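Local coordinates for adhesion G-protein coupled receptor G6 (Danio rerio, PDB 6V55) that acts as an adhesion G-protein coupled receptor implicated in myelination, its calcium-binding, multidomain extracellular region probably engaging ligands and controlling signalling, at residues Leu213-Ser218 with Tyr241-Gly246; Ser335-Pro340 with Trp460-Pro465; Gln730-Asp735 with Gly743-Asp748. All blocks are in the same frame, centred on the assembly; numbering follows the deposited sequence.

Contact 1 of 3, residues Leu213-Ser218 with Tyr241-Gly246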
ATOM      1  N   LEU A 213      13.134 -25.229 -41.229  1.00 45.53           N
ATOM      2  CA  LEU A 213      13.781 -26.295 -41.977  1.00 40.74           C
ATOM      3  C   LEU A 213      13.169 -27.614 -41.536  1.00 40.55           C
ATOM      4  O   LEU A 213      13.050 -27.859 -40.333  1.00 40.59           O
ATOM      5  CB  LEU A 213      15.295 -26.281 -41.739  1.00 34.31           C
ATOM      6  CG  LEU A 213      15.972 -24.924 -42.007  1.00 38.59           C
ATOM      7  CD1 LEU A 213      17.409 -24.912 -41.556  1.00 34.64           C
ATOM      8  CD2 LEU A 213      15.882 -24.545 -43.496  1.00 40.20           C
ATOM      9  N   THR A 214      12.735 -28.446 -42.495  1.00 39.35           N
ATOM     10  CA  THR A 214      12.247 -29.791 -42.194  1.00 35.43           C
ATOM     11  C   THR A 214      13.095 -30.825 -42.924  1.00 35.16           C
ATOM     12  O   THR A 214      13.791 -30.515 -43.895  1.00 36.05           O
ATOM     13  CB  THR A 214      10.742 -30.015 -42.544  1.00 34.08           C
ATOM     14  OG1 THR A 214      10.570 -30.263 -43.954  1.00 34.61           O
ATOM     15  CG2 THR A 214       9.861 -28.845 -42.091  1.00 33.34           C
ATOM     16  N   TRP A 215      13.032 -32.063 -42.431  1.00 35.27           N
ATOM     17  CA  TRP A 215      13.746 -33.193 -43.008  1.00 36.01           C
ATOM     18  C   TRP A 215      13.020 -34.455 -42.588  1.00 35.95           C
ATOM     19  O   TRP A 215      12.513 -34.499 -41.474  1.00 35.38           O
ATOM     20  CB  TRP A 215      15.195 -33.235 -42.517  1.00 36.31           C
ATOM     21  CG  TRP A 215      15.954 -34.447 -42.940  1.00 37.03           C
ATOM     22  CD1 TRP A 215      16.390 -34.743 -44.198  1.00 37.73           C
ATOM     23  CD2 TRP A 215      16.392 -35.527 -42.098  1.00 38.65           C
ATOM     24  NE1 TRP A 215      17.081 -35.926 -44.194  1.00 38.28           N
ATOM     25  CE2 TRP A 215      17.089 -36.438 -42.921  1.00 37.93           C
ATOM     26  CE3 TRP A 215      16.265 -35.809 -40.729  1.00 36.66           C
ATOM     27  CZ2 TRP A 215      17.657 -37.614 -42.423  1.00 38.24           C
ATOM     28  CZ3 TRP A 215      16.828 -36.978 -40.238  1.00 36.97           C
ATOM     29  CH2 TRP A 215      17.505 -37.873 -41.093  1.00 37.76           C
ATOM     30  N   THR A 216      12.916 -35.446 -43.490  1.00 36.51           N
ATOM     31  CA  THR A 216      12.641 -36.833 -43.111  1.00 38.40           C
ATOM     32  C   THR A 216      13.711 -37.738 -43.703  1.00 37.46           C
ATOM     33  O   THR A 216      14.205 -37.488 -44.804  1.00 37.97           O
ATOM     34  CB  THR A 216      11.302 -37.382 -43.606  1.00 40.70           C
ATOM     35  OG1 THR A 216      11.344 -37.491 -45.028  1.00 50.11           O
ATOM     36  CG2 THR A 216      10.162 -36.542 -43.229  1.00 35.85           C
ATOM     37  N   LYS A 217      14.040 -38.816 -42.985  1.00 38.71           N
ATOM     38  CA  LYS A 217      14.987 -39.792 -43.515  1.00 38.89           C
ATOM     39  C   LYS A 217      14.407 -40.585 -44.686  1.00 41.34           C
ATOM     40  O   LYS A 217      15.127 -40.866 -45.662  1.00 39.52           O
ATOM     41  CB  LYS A 217      15.424 -40.745 -42.398  1.00 38.33           C
ATOM     42  CG  LYS A 217      16.585 -41.639 -42.748  1.00 39.09           C
ATOM     43  CD  LYS A 217      16.663 -42.777 -41.795  1.00 39.07           C
ATOM     44  CE  LYS A 217      17.825 -43.632 -42.152  1.00 45.01           C
ATOM     45  NZ  LYS A 217      18.258 -44.486 -41.004  1.00 48.43           N
ATOM     46  N   SER A 218      13.103 -40.899 -44.607  1.00 38.78           N
ATOM     47  CA  SER A 218      12.465 -41.885 -45.475  1.00 38.87           C
ATOM     48  C   SER A 218      12.389 -41.419 -46.915  1.00 42.32           C
ATOM     49  O   SER A 218      12.595 -42.221 -47.829  1.00 45.24           O
ATOM     50  CB  SER A 218      11.062 -42.210 -44.960  1.00 38.36           C
ATOM     51  OG  SER A 218      10.184 -41.110 -45.122  1.00 39.21           O
ATOM     52  N   TYR A 241      21.438 -41.701 -43.082  1.00 40.92           N
ATOM     53  CA  TYR A 241      21.858 -41.271 -41.759  1.00 40.44           C
ATOM     54  C   TYR A 241      20.696 -41.205 -40.784  1.00 39.64           C
ATOM     55  O   TYR A 241      19.544 -40.974 -41.153  1.00 39.31           O
ATOM     56  CB  TYR A 241      22.551 -39.913 -41.823  1.00 40.35           C
ATOM     57  CG  TYR A 241      23.786 -39.973 -42.671  1.00 44.14           C
ATOM     58  CD1 TYR A 241      24.917 -40.653 -42.230  1.00 43.76           C
ATOM     59  CD2 TYR A 241      23.814 -39.384 -43.938  1.00 47.40           C
ATOM     60  CE1 TYR A 241      26.059 -40.725 -43.022  1.00 46.11           C
ATOM     61  CE2 TYR A 241      24.946 -39.451 -44.735  1.00 47.38           C
ATOM     62  CZ  TYR A 241      26.063 -40.122 -44.268  1.00 49.12           C
ATOM     63  OH  TYR A 241      27.188 -40.194 -45.055  1.00 54.82           O
ATOM     64  N   THR A 242      21.032 -41.400 -39.520  1.00 39.68           N
ATOM     65  CA  THR A 242      20.107 -41.272 -38.410  1.00 42.35           C
ATOM     66  C   THR A 242      20.790 -40.405 -37.366  1.00 39.33           C
ATOM     67  O   THR A 242      21.975 -40.599 -37.080  1.00 40.49           O
ATOM     68  CB  THR A 242      19.754 -42.658 -37.837  1.00 44.76           C
ATOM     69  OG1 THR A 242      19.212 -43.489 -38.878  1.00 40.78           O
ATOM     70  CG2 THR A 242      18.762 -42.556 -36.687  1.00 37.81           C
ATOM     71  N   LEU A 243      20.068 -39.437 -36.820  1.00 37.47           N
ATOM     72  CA  LEU A 243      20.649 -38.590 -35.789  1.00 37.07           C
ATOM     73  C   LEU A 243      20.520 -39.302 -34.446  1.00 36.72           C
ATOM     74  O   LEU A 243      19.404 -39.586 -34.005  1.00 36.26           O
ATOM     75  CB  LEU A 243      19.956 -37.228 -35.780  1.00 36.47           C
ATOM     76  CG  LEU A 243      19.859 -36.516 -37.138  1.00 36.74           C
ATOM     77  CD1 LEU A 243      19.106 -35.196 -37.029  1.00 36.10           C
ATOM     78  CD2 LEU A 243      21.242 -36.303 -37.723  1.00 37.39           C
ATOM     79  N   GLN A 244      21.649 -39.606 -33.807  1.00 36.97           N
ATOM     80  CA  GLN A 244      21.606 -40.413 -32.598  1.00 36.73           C
ATOM     81  C   GLN A 244      21.178 -39.592 -31.382  1.00 41.52           C
ATOM     82  O   GLN A 244      21.113 -38.358 -31.408  1.00 40.81           O
ATOM     83  CB  GLN A 244      22.960 -41.058 -32.320  1.00 37.78           C
ATOM     84  CG  GLN A 244      23.110 -42.505 -32.822  1.00 40.20           C
ATOM     85  CD  GLN A 244      22.110 -43.496 -32.209  1.00 44.79           C
ATOM     86  OE1 GLN A 244      21.712 -43.379 -31.042  1.00 37.01           O
ATOM     87  NE2 GLN A 244      21.719 -44.499 -33.001  1.00 48.52           N
ATOM     88  N   SER A 245      20.901 -40.316 -30.298  1.00 43.16           N
ATOM     89  CA  SER A 245      20.463 -39.742 -29.035  1.00 41.75           C
ATOM     90  C   SER A 245      21.585 -38.973 -28.344  1.00 36.60           C
ATOM     91  O   SER A 245      22.768 -39.063 -28.708  1.00 36.04           O
ATOM     92  CB  SER A 245      19.972 -40.838 -28.091  1.00 45.92           C
ATOM     93  OG  SER A 245      18.579 -41.043 -28.212  1.00 50.54           O
ATOM     94  N   GLY A 246      21.176 -38.209 -27.328  1.00 34.43           N
ATOM     95  CA  GLY A 246      22.058 -37.712 -26.288  1.00 39.92           C
ATOM     96  C   GLY A 246      23.115 -36.725 -26.725  1.00 46.34           C
ATOM     97  O   GLY A 246      24.231 -36.746 -26.193  1.00 50.97           O
TER
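Residues Tyr241-Thr242-Leu243 pass beside the end of the strand that closes at Thr216, and each meets it with a different group. Tyr241 contributes its backbone carbonyl rather than its phenol, whose ring leads away and packs on Ala190. Tyr241 O lies at the edge of the Trp215 indole, in the ring plane, 3.7 Å from Trp215 CH2. The same oxygen runs alongside the Lys217 chain, 3.4 Å from Lys217 CG and 3.3 Å from Lys217 CE. Lys217 has CG anti to its backbone N (chi1 -169°) and stays extended, so its methylenes pass this carbonyl and carry the ammonium group onward to the next residue. There Thr242 OG1, set beside its own backbone N (chi1 -57°), accepts a hydrogen bond of 2.5 Å from Lys217 NZ, the two side chains crossing obliquely. An alanine in place of Lys217 would probably loosen the link to Thr242, since both the NZ bond and the methylenes beside Tyr241 O would be gone. Leu243 turns its end inward: its CD1 approaches Trp215 CZ3 at 4.3 Å, obliquely to the ring, and the leucine also rests on Phe146 and Ile188. The indole nitrogen points elsewhere, Trp215 NE1 bonding to Ser238 OG, which helps to set the rotation of the ring. In this pentraxin-family domain the contact therefore joins the end of strand 209-216 and Lys217 just past it to the connection between strands 229-234 and 248-251, buried and apolar at Leu243 and polar at Thr242, where the short bond to a presumably charged lysine would polarise the threonine hydroxyl.

Contact 2 of 3, residues Ser335-Pro340 with Trp460-Pro465; sequences SGLGCP and WPESRP
Arg464 binds two successive carbonyls of the 335-340 loop. Its backbone N donates to Leu337 O at 3.2 Å with an N-H...O angle of 155°, and its NE makes a weak bond of 3.4 Å to Gly338 O, which lies at the guanidinium edge, in plane. A bend at chi3 (-116°) turns the guanidinium back over the loop. Backbone carbons reinforce the pairing: Leu337 CA points its hydrogen at Glu462 O, 3.3 Å away, while Ser463 CA approaches Leu337 O at 3.3 Å. The loop receiving these contacts is a type I turn from Ser335 to Gly338; Ser335 OG and Gly336 N both bond to Asp71, in the CUB range. Packing spreads from Leu337, whose two methyls divide the work. CD1 sits over one guanidinium face near its rim, and CD2 lies along the extended Glu462 chain, 3.6 Å from Glu462 CD, whose OE2 bonds to Asn448. Pro340 crosses the arginine stem at about a right angle, with Pro340 CG 3.8 Å from Arg464 CB. Cys339 turns away and closes the small disulfide loop with Cys333. The two bonds from Arg464 N and NE thus end on main-chain carbonyls, while the glutamate stem packs on Leu337 and the arginine stem on Pro340. Asp71 ties this disulfide-closed loop to the CUB domain, and Arg464 with Glu462 ties it to 460-465, probably part of the hormone-receptor-like domain.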
ATOM      1  N   SER A 335      -5.126   6.324 -11.248  1.00 29.42           N
ATOM      2  CA  SER A 335      -3.902   6.650 -10.534  1.00 24.86           C
ATOM      3  C   SER A 335      -4.189   7.403  -9.247  1.00 29.71           C
ATOM      4  O   SER A 335      -5.060   8.280  -9.201  1.00 31.39           O
ATOM      5  CB  SER A 335      -2.977   7.485 -11.403  1.00 21.26           C
ATOM      6  OG  SER A 335      -1.684   7.522 -10.827  1.00 23.54           O
ATOM      7  N   GLY A 336      -3.419   7.078  -8.203  1.00 29.43           N
ATOM      8  CA  GLY A 336      -3.488   7.804  -6.945  1.00 27.58           C
ATOM      9  C   GLY A 336      -2.867   9.176  -6.978  1.00 30.75           C
ATOM     10  O   GLY A 336      -3.103   9.972  -6.066  1.00 34.40           O
ATOM     11  N   LEU A 337      -2.067   9.455  -8.011  1.00 30.40           N
ATOM     12  CA  LEU A 337      -1.511  10.775  -8.260  1.00 23.99           C
ATOM     13  C   LEU A 337      -2.519  11.722  -8.897  1.00 28.41           C
ATOM     14  O   LEU A 337      -2.295  12.937  -8.920  1.00 33.17           O
ATOM     15  CB  LEU A 337      -0.284  10.656  -9.176  1.00 20.20           C
ATOM     16  CG  LEU A 337       0.906   9.837  -8.677  1.00 19.50           C
ATOM     17  CD1 LEU A 337       1.594   9.138  -9.816  1.00 22.69           C
ATOM     18  CD2 LEU A 337       1.894  10.736  -7.968  1.00 17.91           C
ATOM     19  N   GLY A 338      -3.605  11.200  -9.433  1.00 30.86           N
ATOM     20  CA  GLY A 338      -4.486  12.005 -10.247  1.00 28.98           C
ATOM     21  C   GLY A 338      -4.322  11.683 -11.717  1.00 30.81           C
ATOM     22  O   GLY A 338      -3.366  11.025 -12.145  1.00 33.37           O
ATOM     23  N   CYS A 339      -5.298  12.130 -12.500  1.00 35.12           N
ATOM     24  CA  CYS A 339      -5.311  11.945 -13.950  1.00 40.32           C
ATOM     25  C   CYS A 339      -5.525  13.318 -14.577  1.00 38.27           C
ATOM     26  O   CYS A 339      -6.668  13.682 -14.880  1.00 42.27           O
ATOM     27  CB  CYS A 339      -6.405  10.976 -14.395  1.00 45.63           C
ATOM     28  SG  CYS A 339      -6.236   9.280 -13.737  1.00 57.89           S
ATOM     29  N   PRO A 340      -4.468  14.113 -14.743  1.00 31.48           N
ATOM     30  CA  PRO A 340      -4.638  15.447 -15.328  1.00 31.68           C
ATOM     31  C   PRO A 340      -4.772  15.395 -16.842  1.00 35.14           C
ATOM     32  O   PRO A 340      -4.308  14.469 -17.509  1.00 33.10           O
ATOM     33  CB  PRO A 340      -3.350  16.173 -14.928  1.00 32.99           C
ATOM     34  CG  PRO A 340      -2.343  15.084 -14.898  1.00 29.06           C
ATOM     35  CD  PRO A 340      -3.058  13.856 -14.393  1.00 26.94           C
ATOM     36  N   TRP A 460      -2.511  14.834   2.443  1.00 23.49           N
ATOM     37  CA  TRP A 460      -2.754  14.938   1.016  1.00 23.50           C
ATOM     38  C   TRP A 460      -1.743  14.077   0.288  1.00 24.64           C
ATOM     39  O   TRP A 460      -0.553  14.173   0.589  1.00 27.77           O
ATOM     40  CB  TRP A 460      -2.628  16.386   0.563  1.00 17.59           C
ATOM     41  CG  TRP A 460      -3.458  17.327   1.360  1.00 17.52           C
ATOM     42  CD1 TRP A 460      -3.073  18.050   2.463  1.00 17.46           C
ATOM     43  CD2 TRP A 460      -4.832  17.644   1.134  1.00 17.56           C
ATOM     44  NE1 TRP A 460      -4.134  18.788   2.945  1.00 17.44           N
ATOM     45  CE2 TRP A 460      -5.222  18.562   2.143  1.00 17.49           C
ATOM     46  CE3 TRP A 460      -5.784  17.223   0.192  1.00 17.66           C
ATOM     47  CZ2 TRP A 460      -6.509  19.079   2.226  1.00 17.52           C
ATOM     48  CZ3 TRP A 460      -7.071  17.747   0.272  1.00 19.30           C
ATOM     49  CH2 TRP A 460      -7.414  18.671   1.287  1.00 18.78           C
ATOM     50  N   PRO A 461      -2.157  13.210  -0.636  1.00 21.72           N
ATOM     51  CA  PRO A 461      -1.190  12.366  -1.353  1.00 24.32           C
ATOM     52  C   PRO A 461      -0.469  13.135  -2.457  1.00 25.66           C
ATOM     53  O   PRO A 461      -0.809  14.277  -2.773  1.00 27.23           O
ATOM     54  CB  PRO A 461      -2.056  11.238  -1.929  1.00 22.03           C
ATOM     55  CG  PRO A 461      -3.432  11.826  -2.032  1.00 19.21           C
ATOM     56  CD  PRO A 461      -3.553  12.862  -0.951  1.00 17.82           C
ATOM     57  N   GLU A 462       0.557  12.481  -3.021  1.00 25.82           N
ATOM     58  CA  GLU A 462       1.374  13.053  -4.099  1.00 26.97           C
ATOM     59  C   GLU A 462       0.521  13.269  -5.335  1.00 24.26           C
ATOM     60  O   GLU A 462      -0.358  12.456  -5.636  1.00 24.15           O
ATOM     61  CB  GLU A 462       2.536  12.109  -4.445  1.00 29.59           C
ATOM     62  CG  GLU A 462       3.661  12.692  -5.298  1.00 31.92           C
ATOM     63  CD  GLU A 462       4.605  11.612  -5.807  1.00 36.61           C
ATOM     64  OE1 GLU A 462       4.700  10.558  -5.147  1.00 38.05           O
ATOM     65  OE2 GLU A 462       5.244  11.804  -6.866  1.00 42.17           O
ATOM     66  N   SER A 463       0.730  14.390  -6.025  1.00 23.37           N
ATOM     67  CA  SER A 463      -0.177  14.738  -7.112  1.00 26.36           C
ATOM     68  C   SER A 463       0.557  15.358  -8.286  1.00 30.77           C
ATOM     69  O   SER A 463       1.434  16.203  -8.105  1.00 36.56           O
ATOM     70  CB  SER A 463      -1.258  15.715  -6.650  1.00 27.89           C
ATOM     71  OG  SER A 463      -1.851  15.284  -5.439  1.00 34.52           O
ATOM     72  N   ARG A 464       0.124  14.988  -9.490  1.00 33.53           N
ATOM     73  CA  ARG A 464       0.524  15.655 -10.725  1.00 30.80           C
ATOM     74  C   ARG A 464      -0.024  17.089 -10.739  1.00 27.93           C
ATOM     75  O   ARG A 464      -0.965  17.397 -10.006  1.00 28.39           O
ATOM     76  CB  ARG A 464       0.030  14.832 -11.925  1.00 30.43           C
ATOM     77  CG  ARG A 464       0.774  13.502 -12.080  1.00 32.71           C
ATOM     78  CD  ARG A 464       0.502  12.815 -13.415  1.00 41.92           C
ATOM     79  NE  ARG A 464      -0.186  11.530 -13.216  1.00 46.99           N
ATOM     80  CZ  ARG A 464       0.291  10.334 -13.564  1.00 46.25           C
ATOM     81  NH1 ARG A 464       1.477  10.224 -14.164  1.00 47.51           N
ATOM     82  NH2 ARG A 464      -0.431   9.240 -13.315  1.00 43.43           N
ATOM     83  N   PRO A 465       0.608  18.003 -11.493  1.00 28.30           N
ATOM     84  CA  PRO A 465       0.093  19.386 -11.578  1.00 24.92           C
ATOM     85  C   PRO A 465      -1.309  19.482 -12.176  1.00 26.56           C
ATOM     86  O   PRO A 465      -1.648  18.768 -13.125  1.00 30.74           O
ATOM     87  CB  PRO A 465       1.111  20.081 -12.485  1.00 23.17           C
ATOM     88  CG  PRO A 465       2.362  19.342 -12.260  1.00 22.21           C
ATOM     89  CD  PRO A 465       1.988  17.911 -12.023  1.00 27.59           C
TER

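Contact 3 of 3, residues Gln730-Asp735 with Gly743-Asp748; sequences QCVFWD and GGWNSD. Unlike the reference sequence in segment 743-748: Trp745 (reference Cys).
Main-chain bonds define a two-stranded antiparallel ladder between 730-735 and 744-746. Phe733 and Asn746 form a hydrogen-bonded pair, the straighter bond running from Phe733 N to Asn746 O at 2.8 Å and 169°. Asp735 and Gly744 repeat the pattern, with Asp735 N 2.8 Å from Gly744 O, and Trp734 and Trp745 make the non-hydrogen-bonded pair between them. Side-chain polar bonds lie on the face of Phe733 and Asn746. Asn746 ND2 donates to the anti lone pair of Asp735 OD2 at 3.0 Å, the amide and carboxylate planes nearly parallel, 11° apart, with the acceptor somewhat out of the amide plane. Each partner has a second bond: Asn746 OD1 accepts from Asp748 N in an Asx turn, and Asp735 OD1 caps Asn737 N. Asn746 CB also rides over the Phe733 ring, 4.1 Å from its centroid. Aromatic contacts fill the other face. Trp734, with CG anti to its backbone N, drives its edge into the face of Trp745 (cysteine in the reference sequence) in a T-shaped pair at 89°, Trp734 CE3 lying 3.6 Å from Trp745 CD2. Val732 CG2 reaches the far side of that indole toward its rim, 3.6 Å from Trp745 CE3. Gly744 CA sits over the Trp734 six-membered ring, 3.9 Å from its centroid. The face of Phe733, Asp735 and Asn746 therefore combines an amide-carboxylate bond with CH-pi packing, the other is an aromatic core, and strand 730-735 pairs with 744-746 along one edge and, through Gln730 to Phe733, along the other with a separately bound peptide, probably the cleaved tethered agonist of this GPS motif.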
ATOM      1  N   GLN A 730      -7.023   4.963  54.124  1.00 40.55           N
ATOM      2  CA  GLN A 730      -8.042   5.979  54.370  1.00 41.11           C
ATOM      3  C   GLN A 730      -9.152   5.779  53.339  1.00 38.05           C
ATOM      4  O   GLN A 730      -8.915   5.910  52.132  1.00 38.91           O
ATOM      5  CB  GLN A 730      -7.442   7.382  54.289  1.00 44.26           C
ATOM      6  CG  GLN A 730      -8.291   8.477  54.897  1.00 49.06           C
ATOM      7  CD  GLN A 730      -7.565   9.810  54.921  1.00 53.37           C
ATOM      8  OE1 GLN A 730      -7.895  10.726  54.159  1.00 54.19           O
ATOM      9  NE2 GLN A 730      -6.574   9.931  55.805  1.00 54.65           N
ATOM     10  N   CYS A 731     -10.341   5.404  53.810  1.00 35.72           N
ATOM     11  CA  CYS A 731     -11.500   5.269  52.937  1.00 34.39           C
ATOM     12  C   CYS A 731     -11.972   6.652  52.517  1.00 36.33           C
ATOM     13  O   CYS A 731     -12.226   7.507  53.370  1.00 41.33           O
ATOM     14  CB  CYS A 731     -12.621   4.526  53.658  1.00 36.71           C
ATOM     15  SG  CYS A 731     -12.343   2.777  53.898  0.66 41.91           S
ATOM     16  N   VAL A 732     -12.088   6.884  51.209  1.00 34.49           N
ATOM     17  CA  VAL A 732     -12.494   8.190  50.708  1.00 31.38           C
ATOM     18  C   VAL A 732     -13.640   8.042  49.714  1.00 32.01           C
ATOM     19  O   VAL A 732     -13.887   6.957  49.174  1.00 32.83           O
ATOM     20  CB  VAL A 732     -11.307   8.953  50.082  1.00 26.96           C
ATOM     21  CG1 VAL A 732     -10.478   9.589  51.187  1.00 28.52           C
ATOM     22  CG2 VAL A 732     -10.450   8.013  49.244  1.00 19.93           C
ATOM     23  N   PHE A 733     -14.385   9.140  49.520  1.00 30.41           N
ATOM     24  CA  PHE A 733     -15.337   9.261  48.423  1.00 21.61           C
ATOM     25  C   PHE A 733     -15.048  10.510  47.594  1.00 16.16           C
ATOM     26  O   PHE A 733     -14.510  11.501  48.100  1.00 16.73           O
ATOM     27  CB  PHE A 733     -16.826   9.257  48.888  1.00 18.65           C
ATOM     28  CG  PHE A 733     -17.302  10.570  49.457  1.00 24.07           C
ATOM     29  CD1 PHE A 733     -16.999  10.909  50.775  1.00 21.06           C
ATOM     30  CD2 PHE A 733     -18.079  11.458  48.694  1.00 25.61           C
ATOM     31  CE1 PHE A 733     -17.426  12.117  51.312  1.00 19.46           C
ATOM     32  CE2 PHE A 733     -18.491  12.674  49.225  1.00 24.42           C
ATOM     33  CZ  PHE A 733     -18.170  12.998  50.542  1.00 20.75           C
ATOM     34  N   TRP A 734     -15.432  10.470  46.320  1.00 15.30           N
ATOM     35  CA  TRP A 734     -15.144  11.571  45.397  1.00 24.27           C
ATOM     36  C   TRP A 734     -16.173  12.684  45.571  1.00 25.69           C
ATOM     37  O   TRP A 734     -17.330  12.536  45.163  1.00 21.21           O
ATOM     38  CB  TRP A 734     -15.130  11.109  43.942  1.00 14.39           C
ATOM     39  CG  TRP A 734     -14.571  12.187  43.027  1.00 18.08           C
ATOM     40  CD1 TRP A 734     -15.275  13.046  42.213  1.00 14.23           C
ATOM     41  CD2 TRP A 734     -13.188  12.544  42.874  1.00 19.21           C
ATOM     42  NE1 TRP A 734     -14.407  13.900  41.557  1.00 14.45           N
ATOM     43  CE2 TRP A 734     -13.126  13.615  41.952  1.00 14.98           C
ATOM     44  CE3 TRP A 734     -11.994  12.059  43.429  1.00 22.84           C
ATOM     45  CZ2 TRP A 734     -11.923  14.197  41.572  1.00 15.52           C
ATOM     46  CZ3 TRP A 734     -10.801  12.645  43.047  1.00 21.69           C
ATOM     47  CH2 TRP A 734     -10.774  13.704  42.130  1.00 16.22           C
ATOM     48  N   ASP A 735     -15.739  13.819  46.130  1.00 30.54           N
ATOM     49  CA  ASP A 735     -16.602  14.970  46.403  1.00 29.41           C
ATOM     50  C   ASP A 735     -16.430  15.969  45.268  1.00 25.01           C
ATOM     51  O   ASP A 735     -15.387  16.623  45.169  1.00 23.46           O
ATOM     52  CB  ASP A 735     -16.248  15.593  47.757  1.00 31.76           C
ATOM     53  CG  ASP A 735     -17.267  16.627  48.260  1.00 34.37           C
ATOM     54  OD1 ASP A 735     -18.168  17.095  47.513  1.00 36.39           O
ATOM     55  OD2 ASP A 735     -17.160  16.967  49.459  1.00 37.13           O
ATOM     56  N   GLY A 743     -13.542  18.988  42.186  1.00 24.38           N
ATOM     57  CA  GLY A 743     -13.509  17.614  42.651  1.00 21.40           C
ATOM     58  C   GLY A 743     -12.260  17.204  43.406  1.00 16.98           C
ATOM     59  O   GLY A 743     -11.143  17.621  43.074  1.00 17.51           O
ATOM     60  N   GLY A 744     -12.449  16.374  44.427  1.00 17.00           N
ATOM     61  CA  GLY A 744     -11.354  15.853  45.226  1.00 17.62           C
ATOM     62  C   GLY A 744     -11.873  14.751  46.119  1.00 17.45           C
ATOM     63  O   GLY A 744     -13.085  14.564  46.260  1.00 16.98           O
ATOM     64  N   TRP A 745     -10.936  13.989  46.693  1.00 18.11           N
ATOM     65  CA  TRP A 745     -11.310  12.934  47.629  1.00 19.38           C
ATOM     66  C   TRP A 745     -11.736  13.553  48.948  1.00 23.90           C
ATOM     67  O   TRP A 745     -11.267  14.628  49.336  1.00 22.69           O
ATOM     68  CB  TRP A 745     -10.161  11.947  47.871  1.00 20.88           C
ATOM     69  CG  TRP A 745      -9.846  11.064  46.682  1.00 26.94           C
ATOM     70  CD1 TRP A 745      -8.695  11.066  45.948  1.00 26.43           C
ATOM     71  CD2 TRP A 745     -10.692  10.053  46.098  1.00 26.53           C
ATOM     72  NE1 TRP A 745      -8.777  10.130  44.943  1.00 27.00           N
ATOM     73  CE2 TRP A 745      -9.991   9.501  45.014  1.00 23.26           C
ATOM     74  CE3 TRP A 745     -11.982   9.581  46.376  1.00 28.37           C
ATOM     75  CZ2 TRP A 745     -10.522   8.497  44.224  1.00 22.01           C
ATOM     76  CZ3 TRP A 745     -12.510   8.573  45.585  1.00 25.21           C
ATOM     77  CH2 TRP A 745     -11.779   8.042  44.528  1.00 22.40           C
ATOM     78  N   ASN A 746     -12.637  12.875  49.631  1.00 23.43           N
ATOM     79  CA  ASN A 746     -13.142  13.379  50.885  1.00 25.61           C
ATOM     80  C   ASN A 746     -13.293  12.194  51.807  1.00 33.88           C
ATOM     81  O   ASN A 746     -13.796  11.138  51.415  1.00 34.14           O
ATOM     82  CB  ASN A 746     -14.463  14.123  50.678  1.00 26.65           C
ATOM     83  CG  ASN A 746     -15.047  14.734  51.964  1.00 28.67           C
ATOM     84  OD1 ASN A 746     -14.465  14.695  53.061  1.00 28.93           O
ATOM     85  ND2 ASN A 746     -16.211  15.353  51.802  1.00 28.74           N
ATOM     86  N   SER A 747     -12.890  12.413  53.049  1.00 37.19           N
ATOM     87  CA  SER A 747     -12.831  11.367  54.047  1.00 37.31           C
ATOM     88  C   SER A 747     -14.144  11.242  54.822  1.00 30.47           C
ATOM     89  O   SER A 747     -14.385  10.197  55.445  1.00 25.74           O
ATOM     90  CB  SER A 747     -11.656  11.656  55.008  1.00 40.94           C
ATOM     91  OG  SER A 747     -11.477  10.558  55.872  1.00 47.84           O
ATOM     92  N   ASP A 748     -14.993  12.282  54.767  1.00 28.41           N
ATOM     93  CA  ASP A 748     -16.095  12.484  55.702  1.00 28.19           C
ATOM     94  C   ASP A 748     -17.193  11.452  55.507  1.00 29.12           C
ATOM     95  O   ASP A 748     -17.765  11.324  54.424  1.00 31.69           O
ATOM     96  CB  ASP A 748     -16.653  13.886  55.526  1.00 34.99           C
ATOM     97  CG  ASP A 748     -15.791  14.930  56.215  1.00 51.90           C
ATOM     98  OD1 ASP A 748     -15.891  16.130  55.855  1.00 58.58           O
ATOM     99  OD2 ASP A 748     -15.008  14.548  57.122  1.00 56.64           O
TER

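From the N terminus, contact 1 comes first: 213-218 meets 241-246 after the strands 221-226 and 229-234, closing a short loop inside the pentraxin-family domain. Contact 2 spans a far longer excursion. The chain between 335-340 and 460-465 holds most of the SEA range, and contact 2 brings the two ends of that excursion together, with the N-terminal CUB domain alongside. Contact 3, in the GPS motif, closes a tight connection through helix 738-741. The three loops follow in series, neither nesting nor crossing, and none touch: the nearest atoms are about 46 Å apart for contacts 1 and 2, and about 40 Å for contacts 2 and 3.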